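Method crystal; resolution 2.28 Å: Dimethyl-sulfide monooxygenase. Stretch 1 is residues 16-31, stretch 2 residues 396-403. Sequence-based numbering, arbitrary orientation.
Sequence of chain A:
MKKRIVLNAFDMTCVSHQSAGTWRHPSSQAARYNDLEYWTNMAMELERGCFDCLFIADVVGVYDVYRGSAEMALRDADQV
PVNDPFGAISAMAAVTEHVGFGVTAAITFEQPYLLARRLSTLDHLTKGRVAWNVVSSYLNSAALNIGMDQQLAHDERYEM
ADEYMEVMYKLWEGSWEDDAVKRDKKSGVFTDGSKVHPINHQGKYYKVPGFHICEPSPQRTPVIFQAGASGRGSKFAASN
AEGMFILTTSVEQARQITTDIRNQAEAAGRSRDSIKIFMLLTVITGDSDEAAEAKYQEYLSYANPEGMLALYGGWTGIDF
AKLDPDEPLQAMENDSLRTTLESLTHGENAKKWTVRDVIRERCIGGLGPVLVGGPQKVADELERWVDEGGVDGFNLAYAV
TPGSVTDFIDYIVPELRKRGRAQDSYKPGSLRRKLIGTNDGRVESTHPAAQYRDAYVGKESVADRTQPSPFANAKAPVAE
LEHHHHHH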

ATOM      1  N   SER A  16       5.675  14.949  -5.688  1.00 21.47           N
ATOM      2  CA  SER A  16       4.321  15.288  -5.245  1.00 20.84           C
ATOM      3  C   SER A  16       3.450  14.035  -5.284  1.00 22.96           C
ATOM      4  O   SER A  16       3.187  13.482  -6.360  1.00 20.29           O
ATOM      5  N   HIS A  17       2.995  13.598  -4.113  1.00 19.42           N
ATOM      6  CA  HIS A  17       2.263  12.347  -3.979  1.00 21.37           C
ATOM      7  C   HIS A  17       0.777  12.616  -3.782  1.00 19.95           C
ATOM      8  O   HIS A  17      -0.030  12.407  -4.690  1.00 22.91           O
ATOM      9  N   GLN A  18       0.412  13.050  -2.583  1.00 21.75           N
ATOM     10  CA  GLN A  18      -0.957  13.419  -2.254  1.00 25.97           C
ATOM     11  C   GLN A  18      -1.162  14.930  -2.147  1.00 26.27           C
ATOM     12  O   GLN A  18      -2.307  15.367  -1.975  1.00 26.12           O
ATOM     13  N   SER A  19      -0.100  15.739  -2.268  1.00 21.78           N
ATOM     14  CA  SER A  19      -0.181  17.191  -2.126  1.00 24.72           C
ATOM     15  C   SER A  19       0.536  17.876  -3.280  1.00 28.07           C
ATOM     16  O   SER A  19       1.575  17.401  -3.749  1.00 30.45           O
ATOM     17  N   ALA A  20       0.000  19.020  -3.712  1.00 23.98           N
ATOM     18  CA  ALA A  20       0.521  19.747  -4.866  1.00 26.98           C
ATOM     19  C   ALA A  20       1.217  21.025  -4.414  1.00 24.62           C
ATOM     20  O   ALA A  20       0.692  21.746  -3.566  1.00 29.05           O
ATOM     21  N   GLY A  21       2.395  21.305  -4.979  1.00 23.23           N
ATOM     22  CA  GLY A  21       3.127  22.522  -4.683  1.00 22.50           C
ATOM     23  C   GLY A  21       3.874  22.569  -3.359  1.00 25.08           C
ATOM     24  O   GLY A  21       4.842  23.338  -3.241  1.00 23.73           O
ATOM     25  N   THR A  22       3.485  21.767  -2.360  1.00 23.95           N
ATOM     26  CA  THR A  22       4.131  21.829  -1.047  1.00 21.55           C
ATOM     27  C   THR A  22       5.573  21.316  -1.039  1.00 22.52           C
ATOM     28  O   THR A  22       6.268  21.500  -0.029  1.00 18.63           O
ATOM     29  N   TRP A  23       6.047  20.689  -2.122  1.00 20.92           N
ATOM     30  CA  TRP A  23       7.467  20.377  -2.230  1.00 20.76           C
ATOM     31  C   TRP A  23       8.321  21.631  -2.289  1.00 21.86           C
ATOM     32  O   TRP A  23       9.533  21.564  -2.059  1.00 23.16           O
ATOM     33  N   ARG A  24       7.714  22.763  -2.616  1.00 23.75           N
ATOM     34  CA  ARG A  24       8.422  24.029  -2.658  1.00 25.59           C
ATOM     35  C   ARG A  24       8.740  24.562  -1.272  1.00 23.80           C
ATOM     36  O   ARG A  24       9.598  25.440  -1.152  1.00 26.40           O
ATOM     37  N   HIS A  25       8.060  24.079  -0.236  1.00 22.89           N
ATOM     38  CA  HIS A  25       8.298  24.605   1.099  1.00 23.37           C
ATOM     39  C   HIS A  25       9.764  24.400   1.485  1.00 25.93           C
ATOM     40  O   HIS A  25      10.366  23.380   1.124  1.00 24.59           O
ATOM     41  N   PRO A  26      10.378  25.355   2.189  1.00 25.75           N
ATOM     42  CA  PRO A  26      11.793  25.188   2.574  1.00 22.40           C
ATOM     43  C   PRO A  26      12.083  23.925   3.376  1.00 25.29           C
ATOM     44  O   PRO A  26      13.197  23.390   3.274  1.00 25.82           O
ATOM     45  N   SER A  27      11.127  23.433   4.174  1.00 21.80           N
ATOM     46  CA  SER A  27      11.326  22.228   4.971  1.00 24.28           C
ATOM     47  C   SER A  27      11.205  20.933   4.177  1.00 24.39           C
ATOM     48  O   SER A  27      11.620  19.885   4.683  1.00 20.45           O
ATOM     49  N   SER A  28      10.633  20.952   2.978  1.00 23.40           N
ATOM     50  CA  SER A  28      10.352  19.695   2.298  1.00 24.27           C
ATOM     51  C   SER A  28      11.600  19.143   1.628  1.00 23.13           C
ATOM     52  O   SER A  28      12.298  19.853   0.894  1.00 21.85           O
ATOM     53  N   GLN A  29      11.856  17.861   1.868  1.00 21.08           N
ATOM     54  CA  GLN A  29      12.833  17.091   1.110  1.00 21.56           C
ATOM     55  C   GLN A  29      12.167  16.133   0.119  1.00 23.18           C
ATOM     56  O   GLN A  29      12.788  15.143  -0.298  1.00 22.66           O
ATOM     57  N   ALA A  30      10.928  16.425  -0.285  1.00 18.98           N
ATOM     58  CA  ALA A  30      10.250  15.594  -1.281  1.00 22.09           C
ATOM     59  C   ALA A  30      11.078  15.458  -2.548  1.00 22.42           C
ATOM     60  O   ALA A  30      11.104  14.391  -3.169  1.00 21.59           O
ATOM     61  N   ALA A  31      11.770  16.535  -2.943  1.00 18.36           N
ATOM     62  CA  ALA A  31      12.588  16.498  -4.144  1.00 23.84           C
ATOM     63  C   ALA A  31      13.770  15.536  -4.045  1.00 21.48           C
ATOM     64  O   ALA A  31      14.460  15.344  -5.051  1.00 23.61           O
ATOM     65  N   LEU A 396      -0.589   7.569   6.894  1.00 21.03           N
ATOM     66  CA  LEU A 396      -0.347   8.993   7.098  1.00 19.26           C
ATOM     67  C   LEU A 396       0.386   9.572   5.894  1.00 19.86           C
ATOM     68  O   LEU A 396       1.581   9.319   5.698  1.00 23.06           O
ATOM     69  N   ALA A 397      -0.333  10.333   5.079  1.00 21.86           N
ATOM     70  CA  ALA A 397       0.250  11.012   3.935  1.00 22.12           C
ATOM     71  C   ALA A 397       0.929  12.303   4.380  1.00 24.98           C
ATOM     72  O   ALA A 397       0.658  12.842   5.457  1.00 20.63           O
ATOM     73  N   TYR A 398       1.817  12.813   3.534  1.00 23.36           N
ATOM     74  CA  TYR A 398       2.562  14.003   3.898  1.00 24.61           C
ATOM     75  C   TYR A 398       2.117  15.211   3.080  1.00 26.46           C
ATOM     76  O   TYR A 398       1.696  15.088   1.923  1.00 25.53           O
ATOM     77  N   ALA A 399       2.191  16.381   3.714  1.00 23.50           N
ATOM     78  CA  ALA A 399       2.208  17.639   2.980  1.00 26.57           C
ATOM     79  C   ALA A 399       3.643  18.073   2.721  1.00 24.36           C
ATOM     80  O   ALA A 399       3.998  18.443   1.597  1.00 24.03           O
ATOM     81  N   VAL A 400       4.471  18.025   3.761  1.00 23.34           N
ATOM     82  CA  VAL A 400       5.913  18.175   3.633  1.00 24.07           C
ATOM     83  C   VAL A 400       6.555  16.954   4.270  1.00 23.02           C
ATOM     84  O   VAL A 400       6.028  16.379   5.225  1.00 25.83           O
ATOM     85  N   THR A 401       7.686  16.544   3.721  1.00 22.59           N
ATOM     86  CA  THR A 401       8.379  15.366   4.209  1.00 22.68           C
ATOM     87  C   THR A 401       9.833  15.763   4.406  1.00 20.96           C
ATOM     88  O   THR A 401      10.371  16.516   3.596  1.00 21.38           O
ATOM     89  N   PRO A 402      10.474  15.280   5.488  1.00 25.78           N
ATOM     90  CA  PRO A 402       9.960  14.313   6.464  1.00 24.24           C
ATOM     91  C   PRO A 402       9.197  14.915   7.619  1.00 24.01           C
ATOM     92  O   PRO A 402       8.869  14.145   8.534  1.00 23.45           O
ATOM     93  N   GLY A 403       8.959  16.234   7.605  1.00 22.34           N
ATOM     94  CA  GLY A 403       8.381  16.889   8.773  1.00 19.57           C
ATOM     95  C   GLY A 403       7.038  16.315   9.186  1.00 25.32           C
ATOM     96  O   GLY A 403       6.703  16.297  10.376  1.00 21.76           O
TER

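The two stretches lie far apart in sequence yet bury 573 Å² between them, and much of their polar contact runs to the backbone carbonyls of stretch 2. Ser16 opens stretch 1 with its CA-to-CB bond directed away. His17 points toward stretch 2, but its t rotamer (chi1 -176°) leads the imidazole off again, so the contact is made by its CB, 3.9 Å from Tyr398 OH. Its ND1 holds a water at 2.7 Å, which in turn accepts a weak bond from Tyr398 N at 3.5 Å.

Gln18 follows the same pattern: CB points toward the partner, two m torsions carry the amide away, and CG rests 3.9 Å from Ala397 CB. A second water joins the backbones here, accepting from Gln18 N at 2.9 Å and donating to Tyr398 O at 2.8 Å. Ser19, chi1 m, places OG 3.7 Å from Ala399 CA. A third water lies 2.8 Å from Ser19 OG and donates to Tyr398 O at 2.9 Å, so that this carbonyl receives two waters.

Ala20 points away and Gly21, at phi 77°, is out of reach, leaving Thr22 to make the next contact. Its p rotamer (chi1 56°) directs OG1 to Ala399 O, to which it donates a short hydrogen bond of 2.6 Å. Trp23 and Arg24 make no contact. His25 points toward stretch 2, its CB 3.9 Å from Val400 CG1; Val400, chi1 m, also brings CG1 to 3.8 Å from Thr22 O. His25 ND1 accepts from Ser27 N at 3.0 Å (angle 163°), a bond within the type I turn from His25 to Ser28.

Past Pro26, Ser27 takes part through its backbone: a water donates to Ser27 O at 2.8 Å and accepts from Gly403 N at 2.7 Å. Ser28, in the t rotamer, has its CB 4.1 Å from Val400 CB. Its OG accepts from Ala30 N at 3.2 Å and meets a water at 2.6 Å that donates to Ala399 O at 2.8 Å.

Gln29 N donates to Thr401 O at 2.6 Å with a nearly linear angle of 170°, and Ser28 CA approaches the same Thr401 O at 3.4 Å in a CA-H...O contact. The extended Gln29 side chain (m, then t) sets NE2 3.8 Å from CD of Pro402, whose preceding peptide is cis. Ala30 CB packs 3.8 Å from Thr401 CG2, Thr401 being t, and 4.4 Å from Tyr398 CE1. Ala31 points away, ending the contact.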

ATOM      1  CB  SER A  16       3.730  16.391  -6.113  1.00 21.14           C
ATOM      2  OG  SER A  16       4.454  17.610  -5.979  1.00 24.24           O
ATOM      3  CB  HIS A  17       2.824  11.537  -2.801  1.00 18.76           C
ATOM      4  CG  HIS A  17       2.199  10.190  -2.628  1.00 17.45           C
ATOM      5  ND1 HIS A  17       2.279   9.483  -1.445  1.00 17.91           N
ATOM      6  CD2 HIS A  17       1.494   9.412  -3.488  1.00 20.73           C
ATOM      7  CE1 HIS A  17       1.644   8.329  -1.582  1.00 19.04           C
ATOM      8  NE2 HIS A  17       1.155   8.263  -2.810  1.00 21.44           N
ATOM      9  CB  GLN A  18      -1.385  12.744  -0.946  1.00 21.76           C
ATOM     10  CG  GLN A  18      -1.320  11.223  -0.973  1.00 24.51           C
ATOM     11  CD  GLN A  18      -2.345  10.590  -1.929  1.00 28.98           C
ATOM     12  OE1 GLN A  18      -1.984   9.860  -2.855  1.00 30.05           O
ATOM     13  NE2 GLN A  18      -3.620  10.860  -1.694  1.00 23.97           N
ATOM     14  CB  SER A  19       0.438  17.664  -0.806  1.00 25.98           C
ATOM     15  OG  SER A  19      -0.350  17.260   0.304  1.00 27.66           O
ATOM     16  CB  ALA A  20      -0.605  20.079  -5.849  1.00 23.06           C
ATOM     17  CB  THR A  22       3.314  21.055  -0.016  1.00 22.38           C
ATOM     18  OG1 THR A  22       3.127  19.716  -0.466  1.00 21.85           O
ATOM     19  CG2 THR A  22       1.942  21.713   0.214  1.00 24.46           C
ATOM     20  CB  TRP A  23       7.738  19.532  -3.468  1.00 20.12           C
ATOM     21  CG  TRP A  23       7.442  20.239  -4.750  1.00 21.36           C
ATOM     22  CD1 TRP A  23       6.236  20.287  -5.418  1.00 20.44           C
ATOM     23  CD2 TRP A  23       8.364  21.004  -5.536  1.00 20.63           C
ATOM     24  NE1 TRP A  23       6.369  21.021  -6.575  1.00 17.57           N
ATOM     25  CE2 TRP A  23       7.657  21.485  -6.664  1.00 20.11           C
ATOM     26  CE3 TRP A  23       9.718  21.334  -5.397  1.00 20.97           C
ATOM     27  CZ2 TRP A  23       8.265  22.268  -7.648  1.00 22.54           C
ATOM     28  CZ3 TRP A  23      10.319  22.117  -6.377  1.00 22.52           C
ATOM     29  CH2 TRP A  23       9.590  22.574  -7.487  1.00 22.44           C
ATOM     30  CB  ARG A  24       7.588  25.058  -3.426  1.00 23.43           C
ATOM     31  CG  ARG A  24       7.242  24.625  -4.831  1.00 24.45           C
ATOM     32  CD  ARG A  24       6.163  25.512  -5.392  1.00 25.05           C
ATOM     33  NE  ARG A  24       6.659  26.869  -5.575  1.00 23.90           N
ATOM     34  CZ  ARG A  24       5.918  27.956  -5.427  1.00 28.05           C
ATOM     35  NH1 ARG A  24       4.647  27.841  -5.073  1.00 27.38           N
ATOM     36  NH2 ARG A  24       6.452  29.153  -5.633  1.00 31.45           N
ATOM     37  CB  HIS A  25       7.388  23.926   2.121  1.00 19.78           C
ATOM     38  CG  HIS A  25       7.380  24.601   3.457  1.00 22.37           C
ATOM     39  ND1 HIS A  25       8.295  24.307   4.444  1.00 25.48           N
ATOM     40  CD2 HIS A  25       6.588  25.577   3.960  1.00 22.66           C
ATOM     41  CE1 HIS A  25       8.051  25.053   5.507  1.00 25.28           C
ATOM     42  NE2 HIS A  25       7.022  25.835   5.236  1.00 26.03           N
ATOM     43  CB  PRO A  26      12.076  26.454   3.396  1.00 26.31           C
ATOM     44  CG  PRO A  26      11.076  27.499   2.845  1.00 26.03           C
ATOM     45  CD  PRO A  26       9.840  26.686   2.559  1.00 25.38           C
ATOM     46  CB  SER A  27      10.321  22.171   6.117  1.00 19.70           C
ATOM     47  OG  SER A  27      10.452  23.323   6.916  1.00 34.81           O
ATOM     48  CB  SER A  28       9.246  19.855   1.260  1.00 21.93           C
ATOM     49  OG  SER A  28       8.823  18.581   0.789  1.00 22.49           O
ATOM     50  CB  GLN A  29      13.757  16.339   2.073  1.00 20.67           C
ATOM     51  CG  GLN A  29      14.467  17.265   3.054  1.00 20.81           C
ATOM     52  CD  GLN A  29      15.380  16.521   3.994  1.00 19.97           C
ATOM     53  OE1 GLN A  29      16.030  15.564   3.599  1.00 28.79           O
ATOM     54  NE2 GLN A  29      15.418  16.943   5.245  1.00 16.54           N
ATOM     55  CB  ALA A  30       8.879  16.176  -1.624  1.00 18.23           C
ATOM     56  CB  ALA A  31      13.090  17.910  -4.476  1.00 18.27           C
ATOM     57  CB  LEU A 396       0.449   9.185   8.385  1.00 23.11           C
ATOM     58  CG  LEU A 396      -0.327   8.622   9.582  1.00 19.89           C
ATOM     59  CD1 LEU A 396       0.515   8.489  10.812  1.00 18.86           C
ATOM     60  CD2 LEU A 396      -1.536   9.509   9.864  1.00 22.79           C
ATOM     61  CB  ALA A 397      -0.825  11.324   2.892  1.00 24.45           C
ATOM     62  CB  TYR A 398       4.078  13.771   3.751  1.00 22.34           C
ATOM     63  CG  TYR A 398       4.621  13.488   2.356  1.00 22.27           C
ATOM     64  CD1 TYR A 398       4.898  14.526   1.480  1.00 19.99           C
ATOM     65  CD2 TYR A 398       4.931  12.192   1.950  1.00 22.67           C
ATOM     66  CE1 TYR A 398       5.410  14.290   0.218  1.00 21.28           C
ATOM     67  CE2 TYR A 398       5.462  11.935   0.679  1.00 19.61           C
ATOM     68  CZ  TYR A 398       5.702  12.983  -0.173  1.00 23.70           C
ATOM     69  OH  TYR A 398       6.217  12.747  -1.432  1.00 27.31           O
ATOM     70  CB  ALA A 399       1.463  18.728   3.755  1.00 27.51           C
ATOM     71  CB  VAL A 400       6.447  19.476   4.277  1.00 25.28           C
ATOM     72  CG1 VAL A 400       5.771  20.692   3.668  1.00 25.04           C
ATOM     73  CG2 VAL A 400       6.255  19.451   5.774  1.00 28.99           C
ATOM     74  CB  THR A 401       8.218  14.171   3.217  1.00 20.15           C
ATOM     75  OG1 THR A 401       8.946  13.031   3.696  1.00 21.40           O
ATOM     76  CG2 THR A 401       8.705  14.545   1.844  1.00 18.95           C
ATOM     77  CB  PRO A 402      11.233  13.686   7.015  1.00 20.99           C
ATOM     78  CG  PRO A 402      12.143  14.884   7.109  1.00 21.50           C
ATOM     79  CD  PRO A 402      11.888  15.606   5.777  1.00 22.08           C
TER
HETATM   80  O   HOH W   1       2.101  10.383   1.063  1.00 18.36           O
HETATM   81  O   HOH W   2       1.944  13.173  -0.076  1.00 21.51           O
HETATM   82  O   HOH W   3      -1.209  14.914   1.535  1.00 30.44           O
HETATM   83  O   HOH W   4       9.863  18.430   6.311  1.00 28.57           O
HETATM   84  O   HOH W   5       6.373  18.031   0.222  1.00 22.90           O